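Side-chain contacts in 2,3-bisphosphoglycerate-independent phosphoglycerate mutase (Pyrococcus horikoshii, PDB 2ZKT), which probably catalyses the interconversion of 2-phosphoglycerate and 3-phosphoglycerate in glycolysis, as a metal-dependent mutase of the alkaline phosphatase superfamily: residues Asp90-Lys93 with Asp94-Ala97; Gly271-Gly274 with Glu275-Asn279; His333-Leu336 with Glu337-Val340. One frame throughout, in Å; residues are numbered along the deposited sequence.

Overall arrangement
Along the chain the three contacts come in series; none nests in or crosses another, and each closes a short local loop. Contact 1 (90-97) turns the chain after helix 80-86 into strand 96-103 of the four-stranded antiparallel sheet. Contacts 2 and 3 belong to the eight-stranded mixed sheet and its helices: residues 271-279 fold the loop between edge strand 265-267 and helix 280-291. The loop of contact 3, residues 333-340, brings the chain from helix 313-331 into strand 339-344. The centres of contacts 2 and 3 lie about 26 Å apart, while contact 1 is about 29 Å from contact 2 and about 38 Å from contact 3, centre to centre.

Contact 1: residues Asp90-Lys93 with Asp94-Ala97; sequences DLSK and DDLA
D95 reaches back round a tight turn and meets S92 twice, once with its side chain and once with its backbone. Its carboxylate oxygen OD2 takes the N-H of S92, with 2.7 Å between S92 N and D95 OD2. The bond is nearly straight, 165° at the hydrogen, and arrives on the anti side of the carboxylate, tilted 28° out of its plane. In return D95 N donates to S92 O over 2.8 Å. Because chi1 of D95 is -66°, CG swings to the side of its own backbone N, and carboxylate and N-H can therefore both serve the same residue. The bond from S92 N restrains the rotation of the D95 carboxylate, while the backbone bond closes the turn.

L91 comes at D95 slantwise, and L91 CB lies 3.7 Å from D95 OD2, so the carboxylate has a hydrocarbon neighbour beside its bonded oxygen. Further out along the leucine, L91 CD2 comes within 4.4 Å of A97 CB, a loose apolar touch, and the leucine also rests on F81 and A84 of helix 80-86. D95 is buried, and its OD1 sits close to OD2 of D167, which may raise the proton affinity of one of the two acids. At the solvent side K93 makes a cation-pi contact with Y231.

S92 to D95 is thus a type I beta turn with an aspartate at its fourth position bonding back to the N-H of the first, a connection that delivers the chain into strand 96-103 of the antiparallel sheet, between strands 161-166 and 222-229.

Contact 2: residues Gly271-Gly274 with Glu275-Asn279; sequences GATG and EYNTN
The flat amide of N277 turns one face, at its ND2 end, to the side chain of T273, the two side chains crossing at about a right angle. T273 OG1 stands off that face, 3.3 Å from N277 ND2, whereas T273 CG2 lies nearer the amide plane, out beyond the ND2 edge and 3.7 Å from N277 ND2. A second flat group is the peptide carbonyl of G271: N279 N donates to G271 O over 3.0 Å from well above the carbonyl plane, 65° out of it, while T278 CA adds a CA-H...O contact to this oxygen.

The threonines T273 and T278 run antiparallel alongside one another. T273 OG1 gives its hydrogen to T278 OG1, 3.0 Å away. With chi1 of T273 at 62°, OG1 is tucked between backbone N and carbonyl carbon, and this turns it in toward the loop. All this happens in the link from strand 265-267 to helix 280-291, where E275 to T278 form a type I beta turn and N279 is the helix N-cap, its OD1 weakly bonded to A282 N.

T278 carries a split load. Its hydroxyl lies among polar groups of the turn and also receives a weak bond from T273 N, whereas T278 CG2 packs 3.8 Å from A272 CA, and both T278 and A272 touch K283 of the following helix.

Contact 3: residues His333-Leu336 with Glu337-Val340; sequences HVDL and EEVV
D335 O is the hub, gripped by two backbone N-H groups from the next segment. V339 N donates to D335 O over 3.0 Å and lies in the carbonyl plane, with a C=O...N angle of 156°. E338 N is also 3.0 Å from D335 O, but it approaches from above that plane, so the two donors take different directions around one oxygen. A third, weak bond uses the side chain: E337 N points at D335 OD1 from 3.5 Å, a link to the N-H two residues on that resembles an Asx turn. It is possible because CG of D335 is anti to its backbone N (chi1 176°), carrying the carboxylate forward over the turn.

The side chains of D335 and E338 cross at about a right angle. OD2 of D335 and OE1 of E338 are 3.3 Å apart, the two carboxylate planes 53° askew; this closeness of like charges may raise the pKa of one acid, though both residues are exposed and solvent may ease it. E337 lies alongside D335, pointing the same way, but its acid end is spent on a salt bridge from OE2 to R5 NH1.

On the apolar side, V334 CB comes within 4.4 Å of V339 CG2, and V339 CG2 also leans on D335 O at 3.6 Å. L336 CD2 passes 3.8 Å from V339 O.

Beyond this shell, V334 packs on L291 of helix 280-291. Backbone bonds tie L336 to G368, E338 to K6, and V340 to K6 and L8. The turn is the last part of a beta-alpha-beta crossover, in which helices 303-309 and 313-331 link parallel strands 296-301 and 339-344; strand 339-344 leads on to the zinc ligands D346 and H347.

Contact 1: residues Asp90-Lys93 with Asp94-Ala97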
loop_
_atom_site.group_PDB
_atom_site.type_symbol
_atom_site.label_atom_id
_atom_site.label_comp_id
_atom_site.label_asym_id
_atom_site.label_seq_id
_atom_site.Cartn_x
_atom_site.Cartn_y
_atom_site.Cartn_z
ATOM N N ASP B 90 33.953 22.973 3.359
ATOM C CA ASP B 90 35.097 22.104 3.636
ATOM C C ASP B 90 35.734 22.590 4.941
ATOM O O ASP B 90 36.468 23.586 4.964
ATOM C CB ASP B 90 36.113 22.164 2.484
ATOM C CG ASP B 90 35.535 21.655 1.164
ATOM O OD1 ASP B 90 35.026 20.509 1.138
ATOM O OD2 ASP B 90 35.592 22.395 0.156
ATOM N N LEU B 91 35.440 21.880 6.029
ATOM C CA LEU B 91 35.945 22.238 7.356
ATOM C C LEU B 91 37.106 21.377 7.858
ATOM O O LEU B 91 37.369 20.278 7.341
ATOM C CB LEU B 91 34.799 22.168 8.378
ATOM C CG LEU B 91 33.701 23.242 8.351
ATOM C CD1 LEU B 91 33.024 23.281 6.989
ATOM C CD2 LEU B 91 32.683 22.944 9.450
ATOM N N SER B 92 37.792 21.896 8.881
ATOM C CA SER B 92 38.920 21.211 9.515
ATOM C C SER B 92 38.407 20.593 10.819
ATOM O O SER B 92 37.538 21.172 11.480
ATOM C CB SER B 92 40.040 22.213 9.833
ATOM O OG SER B 92 40.455 22.912 8.671
ATOM N N LYS B 93 38.949 19.431 11.190
ATOM C CA LYS B 93 38.523 18.737 12.410
ATOM C C LYS B 93 38.634 19.570 13.691
ATOM O O LYS B 93 38.273 19.103 14.770
ATOM C CB LYS B 93 39.308 17.425 12.580
ATOM C CG LYS B 93 38.946 16.357 11.548
ATOM C CD LYS B 93 39.671 15.044 11.818
ATOM C CE LYS B 93 39.238 13.968 10.828
ATOM N NZ LYS B 93 39.470 14.398 9.418
ATOM N N ASP B 94 39.123 20.804 13.580
ATOM C CA ASP B 94 39.234 21.653 14.760
ATOM C C ASP B 94 38.172 22.758 14.770
ATOM O O ASP B 94 38.145 23.586 15.687
ATOM C CB ASP B 94 40.642 22.258 14.845
ATOM C CG ASP B 94 40.968 23.142 13.657
ATOM O OD1 ASP B 94 40.353 22.949 12.585
ATOM O OD2 ASP B 94 41.848 24.023 13.798
ATOM N N ASP B 95 37.289 22.760 13.760
ATOM C CA ASP B 95 36.218 23.769 13.664
ATOM C C ASP B 95 34.947 23.405 14.448
ATOM O O ASP B 95 34.656 22.226 14.679
ATOM C CB ASP B 95 35.823 24.012 12.195
ATOM C CG ASP B 95 36.938 24.651 11.380
ATOM O OD1 ASP B 95 37.544 25.616 11.884
ATOM O OD2 ASP B 95 37.200 24.201 10.237
ATOM N N LEU B 96 34.198 24.435 14.848
ATOM C CA LEU B 96 32.943 24.267 15.581
ATOM C C LEU B 96 31.804 24.879 14.736
ATOM O O LEU B 96 31.882 26.045 14.333
ATOM C CB LEU B 96 33.022 24.970 16.943
ATOM C CG LEU B 96 31.811 24.758 17.872
ATOM C CD1 LEU B 96 31.605 23.265 18.136
ATOM C CD2 LEU B 96 32.036 25.506 19.189
ATOM N N ALA B 97 30.758 24.087 14.466
ATOM C CA ALA B 97 29.630 24.544 13.648
ATOM C C ALA B 97 28.304 24.547 14.404
ATOM O O ALA B 97 28.122 23.803 15.369
ATOM C CB ALA B 97 29.514 23.685 12.408
#

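Contact 2: residues Gly271-Gly274 with Glu275-Asn279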
loop_
_atom_site.group_PDB
_atom_site.type_symbol
_atom_site.label_atom_id
_atom_site.label_comp_id
_atom_site.label_asym_id
_atom_site.label_seq_id
_atom_site.Cartn_x
_atom_site.Cartn_y
_atom_site.Cartn_z
ATOM N N GLY B 271 16.428 16.913 -9.339
ATOM C CA GLY B 271 15.067 16.637 -8.893
ATOM C C GLY B 271 14.911 16.235 -7.431
ATOM O O GLY B 271 13.824 16.386 -6.855
ATOM N N ALA B 272 15.989 15.731 -6.826
ATOM C CA ALA B 272 15.959 15.302 -5.426
ATOM C C ALA B 272 16.016 16.516 -4.489
ATOM O O ALA B 272 17.041 17.194 -4.392
ATOM C CB ALA B 272 17.131 14.348 -5.149
ATOM N N THR B 273 14.911 16.771 -3.786
ATOM C CA THR B 273 14.819 17.937 -2.886
ATOM C C THR B 273 14.645 17.560 -1.401
ATOM O O THR B 273 14.724 18.396 -0.506
ATOM C CB THR B 273 13.646 18.838 -3.306
ATOM O OG1 THR B 273 12.412 18.110 -3.188
ATOM C CG2 THR B 273 13.823 19.309 -4.753
ATOM N N GLY B 274 14.344 16.272 -1.154
ATOM C CA GLY B 274 14.100 15.851 0.226
ATOM C C GLY B 274 12.724 16.323 0.719
ATOM O O GLY B 274 12.435 16.401 1.911
ATOM N N GLU B 275 11.873 16.701 -0.261
ATOM C CA GLU B 275 10.520 17.141 0.060
ATOM C C GLU B 275 9.492 16.390 -0.796
ATOM O O GLU B 275 9.834 15.684 -1.736
ATOM C CB GLU B 275 10.422 18.650 -0.213
ATOM C CG GLU B 275 11.380 19.472 0.660
ATOM C CD GLU B 275 11.089 20.956 0.502
ATOM O OE1 GLU B 275 11.187 21.465 -0.602
ATOM O OE2 GLU B 275 10.835 21.612 1.512
ATOM N N TYR B 276 8.211 16.565 -0.460
ATOM C CA TYR B 276 7.128 15.884 -1.172
ATOM C C TYR B 276 7.236 15.924 -2.700
ATOM O O TYR B 276 6.768 15.000 -3.377
ATOM C CB TYR B 276 5.765 16.458 -0.753
ATOM C CG TYR B 276 5.485 16.374 0.736
ATOM C CD1 TYR B 276 5.680 15.178 1.440
ATOM C CD2 TYR B 276 5.002 17.484 1.442
ATOM C CE1 TYR B 276 5.396 15.089 2.810
ATOM C CE2 TYR B 276 4.714 17.408 2.812
ATOM C CZ TYR B 276 4.912 16.206 3.492
ATOM O OH TYR B 276 4.608 16.124 4.838
ATOM N N ASN B 277 7.853 16.979 -3.238
ATOM C CA ASN B 277 7.981 17.118 -4.695
ATOM C C ASN B 277 9.265 16.485 -5.274
ATOM O O ASN B 277 9.618 16.673 -6.437
ATOM C CB ASN B 277 7.894 18.608 -5.064
ATOM C CG ASN B 277 9.032 19.390 -4.440
ATOM O OD1 ASN B 277 8.957 19.833 -3.297
ATOM N ND2 ASN B 277 10.150 19.486 -5.184
ATOM N N THR B 278 9.972 15.731 -4.412
ATOM C CA THR B 278 11.212 15.068 -4.825
ATOM C C THR B 278 11.005 14.113 -6.017
ATOM O O THR B 278 9.926 13.586 -6.249
ATOM C CB THR B 278 11.731 14.265 -3.623
ATOM O OG1 THR B 278 12.065 15.167 -2.569
ATOM C CG2 THR B 278 12.976 13.462 -4.013
ATOM N N ASN B 279 12.095 13.910 -6.794
ATOM C CA ASN B 279 12.073 12.881 -7.840
ATOM C C ASN B 279 12.723 11.580 -7.339
ATOM O O ASN B 279 13.933 11.381 -7.416
ATOM C CB ASN B 279 12.849 13.411 -9.054
ATOM C CG ASN B 279 12.456 12.653 -10.304
ATOM O OD1 ASN B 279 12.483 11.424 -10.351
ATOM N ND2 ASN B 279 12.166 13.416 -11.371
#

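Contact 3: residues His333-Leu336 with Glu337-Val340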
loop_
_atom_site.group_PDB
_atom_site.type_symbol
_atom_site.label_atom_id
_atom_site.label_comp_id
_atom_site.label_asym_id
_atom_site.label_seq_id
_atom_site.Cartn_x
_atom_site.Cartn_y
_atom_site.Cartn_z
ATOM N N HIS B 333 16.740 -3.558 -12.292
ATOM C CA HIS B 333 18.039 -3.307 -12.919
ATOM C C HIS B 333 19.232 -3.870 -12.155
ATOM O O HIS B 333 20.377 -3.539 -12.474
ATOM C CB HIS B 333 18.237 -1.799 -13.114
ATOM C CG HIS B 333 17.222 -1.174 -14.025
ATOM N ND1 HIS B 333 16.203 -0.359 -13.565
ATOM C CD2 HIS B 333 17.087 -1.215 -15.377
ATOM C CE1 HIS B 333 15.484 0.072 -14.592
ATOM N NE2 HIS B 333 16.000 -0.432 -15.703
ATOM N N VAL B 334 18.982 -4.713 -11.153
ATOM C CA VAL B 334 20.085 -5.293 -10.381
ATOM C C VAL B 334 19.884 -6.782 -10.127
ATOM O O VAL B 334 18.751 -7.270 -10.070
ATOM C CB VAL B 334 20.263 -4.590 -9.002
ATOM C CG1 VAL B 334 20.388 -3.086 -9.196
ATOM C CG2 VAL B 334 19.089 -4.931 -8.076
ATOM N N ASP B 335 20.999 -7.496 -9.980
ATOM C CA ASP B 335 20.976 -8.931 -9.709
ATOM C C ASP B 335 21.171 -9.095 -8.195
ATOM O O ASP B 335 22.179 -8.635 -7.635
ATOM C CB ASP B 335 22.110 -9.621 -10.489
ATOM C CG ASP B 335 22.215 -11.115 -10.195
ATOM O OD1 ASP B 335 21.174 -11.774 -9.984
ATOM O OD2 ASP B 335 23.353 -11.634 -10.191
ATOM N N LEU B 336 20.202 -9.726 -7.527
ATOM C CA LEU B 336 20.292 -9.865 -6.078
ATOM C C LEU B 336 21.392 -10.848 -5.620
ATOM O O LEU B 336 21.791 -10.873 -4.463
ATOM C CB LEU B 336 18.925 -10.311 -5.563
ATOM C CG LEU B 336 17.905 -9.168 -5.612
ATOM C CD1 LEU B 336 16.524 -9.591 -5.102
ATOM C CD2 LEU B 336 18.331 -7.967 -4.758
ATOM N N GLU B 337 21.856 -11.705 -6.552
ATOM C CA GLU B 337 22.978 -12.577 -6.195
ATOM C C GLU B 337 24.289 -11.779 -6.101
ATOM O O GLU B 337 25.273 -12.204 -5.501
ATOM C CB GLU B 337 23.084 -13.689 -7.247
ATOM C CG GLU B 337 24.337 -14.559 -7.079
ATOM C CD GLU B 337 24.458 -15.033 -5.644
ATOM O OE1 GLU B 337 23.510 -15.619 -5.134
ATOM O OE2 GLU B 337 25.539 -14.872 -5.068
ATOM N N GLU B 338 24.288 -10.592 -6.752
ATOM C CA GLU B 338 25.478 -9.737 -6.733
ATOM C C GLU B 338 25.322 -8.552 -5.760
ATOM O O GLU B 338 26.288 -7.929 -5.332
ATOM C CB GLU B 338 25.704 -9.206 -8.157
ATOM C CG GLU B 338 25.925 -10.323 -9.185
ATOM C CD GLU B 338 26.115 -9.708 -10.557
ATOM O OE1 GLU B 338 25.196 -9.062 -11.044
ATOM O OE2 GLU B 338 27.188 -9.902 -11.140
ATOM N N VAL B 339 24.084 -8.212 -5.415
ATOM C CA VAL B 339 23.826 -7.069 -4.548
ATOM C C VAL B 339 22.986 -7.455 -3.338
ATOM O O VAL B 339 21.892 -8.016 -3.466
ATOM C CB VAL B 339 23.089 -5.934 -5.332
ATOM C CG1 VAL B 339 22.941 -4.704 -4.466
ATOM C CG2 VAL B 339 23.856 -5.588 -6.595
ATOM N N VAL B 340 23.515 -7.155 -2.156
ATOM C CA VAL B 340 22.812 -7.433 -0.914
ATOM C C VAL B 340 22.026 -6.171 -0.590
ATOM O O VAL B 340 22.610 -5.095 -0.434
ATOM C CB VAL B 340 23.798 -7.714 0.216
ATOM C CG1 VAL B 340 23.040 -7.928 1.521
ATOM C CG2 VAL B 340 24.646 -8.936 -0.144
#